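Local coordinates for protein alpha-pyrone synthesis polyketide synthase-like Pks18 (Mycobacterium tuberculosis, PDB 1TED) that probably extends medium- and long-chain aliphatic acyl-CoA starters with malonyl-CoA, as a homodimeric type III polyketide synthase, to make tri- and tetraketide alpha-pyrones, at residues Ile69-Tyr73 with Val218-Ser222. Residues are numbered along the deposited sequence.
Sequences IPRVY and VVIHS. With MYR (myristic acid), chain E.
In the thiolase fold of this type III polyketide synthase, one helix can face a bound acyl chain with one side and pack on a second helix with another. Short helix 68-74 packs on helix 215-223, which carries H221, probably a substrate-binding residue. I69 to R71 and V218 to I220 have helical backbone angles, while V72 (phi/psi -68/29°) and Y73 (-141/-38°) depart from them. The axes of 69-73 and 218-222 approach to 9.8 Å and cross at -52°. CA atoms pair I69 with V218 (7.4 Å), V72 with V219 (6.3 Å) and Y73 with S222 (6.2 Å), and 276 Å² is buried between the segments, both sides summed.

Apolar contacts gather around V218 and V219, at the N-terminal end of 218-222. V72, in rotamer p, points toward 218-222 and spreads its methyls over two valines: CG1 lies 3.3 Å from V218 CG1, and CG2 3.5 Å from V219 CG2. I69 (chi1 m, chi2 m) adds CD1 at 3.7 Å from V218 CG1.

Aromatic packing takes over at Y73, whose chi1 of -99° carries the ring across S222. S222 CB sits 3.6 Å from the ring centroid, 19° off the normal, a CH-pi contact; A53 and V56 of helix 49-57 also touch the Y73 side chain.

On the tunnel side, H221 turns its ring away from 69-73, one face covered by C7 of myristic acid, while H221 O lies 3.1 Å from MYR O2 and accepts a hydrogen bond from R81.

The clear hydrogen bond here is internal to 218-222: S222 (chi1 80°) folds its hydroxyl back onto its own helix, OG donating to V219 O at 2.9 Å, with V72 O 3.2 Å from that same OG.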
ATOM      1  N   ILE A  69      26.552  -0.512  24.070  1.00 58.97           N
ATOM      2  CA  ILE A  69      25.623   0.609  23.953  1.00 56.81           C
ATOM      3  C   ILE A  69      26.278   1.964  23.694  1.00 56.26           C
ATOM      4  O   ILE A  69      25.955   2.631  22.714  1.00 54.85           O
ATOM      5  CB  ILE A  69      24.724   0.714  25.207  1.00 55.24           C
ATOM      6  CG1 ILE A  69      23.900  -0.563  25.353  1.00 54.85           C
ATOM      7  CG2 ILE A  69      23.805   1.922  25.103  1.00 53.76           C
ATOM      8  CD1 ILE A  69      23.051  -0.898  24.138  1.00 55.82           C
ATOM      9  N   PRO A  70      27.207   2.391  24.567  1.00 56.76           N
ATOM     10  CA  PRO A  70      27.886   3.680  24.403  1.00 56.95           C
ATOM     11  C   PRO A  70      28.475   3.932  23.012  1.00 57.71           C
ATOM     12  O   PRO A  70      28.371   5.042  22.489  1.00 57.92           O
ATOM     13  CB  PRO A  70      28.953   3.639  25.493  1.00 57.17           C
ATOM     14  CG  PRO A  70      28.283   2.859  26.571  1.00 56.44           C
ATOM     15  CD  PRO A  70      27.666   1.720  25.796  1.00 56.64           C
ATOM     16  N   ARG A  71      29.096   2.910  22.420  1.00 58.00           N
ATOM     17  CA  ARG A  71      29.694   3.037  21.088  1.00 59.19           C
ATOM     18  C   ARG A  71      28.604   3.255  20.047  1.00 58.91           C
ATOM     19  O   ARG A  71      28.604   4.244  19.312  1.00 58.77           O
ATOM     20  CB  ARG A  71      30.463   1.767  20.715  1.00 60.15           C
ATOM     21  CG  ARG A  71      31.479   1.304  21.731  1.00 62.59           C
ATOM     22  CD  ARG A  71      32.049  -0.049  21.331  1.00 65.25           C
ATOM     23  NE  ARG A  71      32.373  -0.858  22.502  1.00 67.59           N
ATOM     24  CZ  ARG A  71      32.387  -2.187  22.512  1.00 68.90           C
ATOM     25  NH1 ARG A  71      32.099  -2.862  21.404  1.00 70.49           N
ATOM     26  NH2 ARG A  71      32.662  -2.840  23.635  1.00 69.68           N
ATOM     27  N   VAL A  72      27.676   2.305  19.999  1.00 58.11           N
ATOM     28  CA  VAL A  72      26.567   2.343  19.060  1.00 57.93           C
ATOM     29  C   VAL A  72      25.595   3.475  19.383  1.00 57.47           C
ATOM     30  O   VAL A  72      24.405   3.379  19.099  1.00 61.40           O
ATOM     31  CB  VAL A  72      25.806   0.986  19.065  1.00 57.56           C
ATOM     32  CG1 VAL A  72      25.195   0.739  20.430  1.00 59.79           C
ATOM     33  CG2 VAL A  72      24.734   0.966  17.984  1.00 57.12           C
ATOM     34  N   TYR A  73      26.096   4.545  19.983  1.00 55.08           N
ATOM     35  CA  TYR A  73      25.253   5.688  20.324  1.00 52.77           C
ATOM     36  C   TYR A  73      26.011   6.978  20.077  1.00 51.75           C
ATOM     37  O   TYR A  73      25.435   7.961  19.610  1.00 50.93           O
ATOM     38  CB  TYR A  73      24.784   5.617  21.788  1.00 52.08           C
ATOM     39  CG  TYR A  73      23.375   5.071  21.948  1.00 50.12           C
ATOM     40  CD1 TYR A  73      22.263   5.877  21.714  1.00 48.04           C
ATOM     41  CD2 TYR A  73      23.160   3.730  22.272  1.00 48.80           C
ATOM     42  CE1 TYR A  73      20.970   5.357  21.791  1.00 48.47           C
ATOM     43  CE2 TYR A  73      21.875   3.202  22.350  1.00 47.42           C
ATOM     44  CZ  TYR A  73      20.788   4.018  22.106  1.00 47.87           C
ATOM     45  OH  TYR A  73      19.522   3.480  22.144  1.00 47.94           O
ATOM     46  N   VAL A 218      20.060  -3.165  18.437  1.00 29.41           N
ATOM     47  CA  VAL A 218      20.614  -2.070  19.227  1.00 27.93           C
ATOM     48  C   VAL A 218      20.811  -0.840  18.356  1.00 27.80           C
ATOM     49  O   VAL A 218      20.573   0.290  18.794  1.00 27.16           O
ATOM     50  CB  VAL A 218      21.981  -2.446  19.848  1.00 29.67           C
ATOM     51  CG1 VAL A 218      22.597  -1.228  20.523  1.00 28.33           C
ATOM     52  CG2 VAL A 218      21.808  -3.590  20.852  1.00 28.74           C
ATOM     53  N   VAL A 219      21.252  -1.071  17.119  1.00 27.36           N
ATOM     54  CA  VAL A 219      21.488   0.003  16.162  1.00 28.18           C
ATOM     55  C   VAL A 219      20.184   0.691  15.752  1.00 29.17           C
ATOM     56  O   VAL A 219      20.102   1.919  15.720  1.00 28.65           O
ATOM     57  CB  VAL A 219      22.209  -0.531  14.896  1.00 28.26           C
ATOM     58  CG1 VAL A 219      22.197   0.529  13.793  1.00 26.49           C
ATOM     59  CG2 VAL A 219      23.643  -0.911  15.244  1.00 28.34           C
ATOM     60  N   ILE A 220      19.175  -0.108  15.430  1.00 28.35           N
ATOM     61  CA  ILE A 220      17.875   0.418  15.034  1.00 32.08           C
ATOM     62  C   ILE A 220      17.272   1.244  16.175  1.00 30.55           C
ATOM     63  O   ILE A 220      16.735   2.329  15.960  1.00 29.68           O
ATOM     64  CB  ILE A 220      16.919  -0.750  14.652  1.00 33.24           C
ATOM     65  CG1 ILE A 220      16.682  -0.752  13.150  1.00 35.74           C
ATOM     66  CG2 ILE A 220      15.620  -0.658  15.399  1.00 37.70           C
ATOM     67  CD1 ILE A 220      17.905  -1.089  12.347  1.00 32.50           C
ATOM     68  N   HIS A 221      17.381   0.727  17.392  1.00 29.56           N
ATOM     69  CA  HIS A 221      16.833   1.414  18.545  1.00 31.26           C
ATOM     70  C   HIS A 221      17.601   2.673  18.912  1.00 30.85           C
ATOM     71  O   HIS A 221      17.134   3.482  19.712  1.00 30.61           O
ATOM     72  CB  HIS A 221      16.769   0.464  19.738  1.00 30.80           C
ATOM     73  CG  HIS A 221      15.668  -0.545  19.640  1.00 30.38           C
ATOM     74  ND1 HIS A 221      14.683  -0.669  20.599  1.00 32.88           N
ATOM     75  CD2 HIS A 221      15.397  -1.484  18.704  1.00 30.84           C
ATOM     76  CE1 HIS A 221      13.858  -1.641  20.257  1.00 27.71           C
ATOM     77  NE2 HIS A 221      14.267  -2.151  19.112  1.00 30.10           N
ATOM     78  N   SER A 222      18.777   2.851  18.324  1.00 29.61           N
ATOM     79  CA  SER A 222      19.561   4.043  18.612  1.00 28.62           C
ATOM     80  C   SER A 222      19.340   5.058  17.496  1.00 29.64           C
ATOM     81  O   SER A 222      19.664   6.239  17.649  1.00 29.94           O
ATOM     82  CB  SER A 222      21.059   3.709  18.712  1.00 29.97           C
ATOM     83  OG  SER A 222      21.661   3.595  17.429  1.00 25.10           O
TER
HETATM   84  C1  MYR E3045      14.639   3.991  22.236  1.00 54.00           C
HETATM   85  O1  MYR E3045      14.769   5.105  22.739  1.00 54.28           O
HETATM   86  O2  MYR E3045      15.557   3.175  22.334  1.00 54.78           O
HETATM   87  C2  MYR E3045      13.352   3.619  21.498  1.00 53.49           C
HETATM   88  C3  MYR E3045      13.610   3.448  20.000  1.00 51.31           C
HETATM   89  C4  MYR E3045      12.318   3.106  19.253  1.00 48.26           C
HETATM   90  C5  MYR E3045      12.574   2.887  17.761  1.00 45.41           C
HETATM   91  C6  MYR E3045      13.453   1.663  17.490  1.00 42.55           C
HETATM   92  C7  MYR E3045      12.747   0.342  17.810  1.00 40.21           C
HETATM   93  C8  MYR E3045      11.586   0.057  16.855  1.00 38.57           C
HETATM   94  C9  MYR E3045      12.068  -0.118  15.414  1.00 38.26           C
HETATM   95  C10 MYR E3045      10.883  -0.259  14.458  1.00 37.39           C
HETATM   96  C11 MYR E3045      11.361  -0.370  13.009  1.00 39.06           C
HETATM   97  C12 MYR E3045      10.177  -0.456  12.044  1.00 37.48           C
HETATM   98  C13 MYR E3045      10.670  -0.490  10.596  1.00 38.37           C
HETATM   99  C14 MYR E3045       9.497  -0.536   9.615  1.00 40.58           C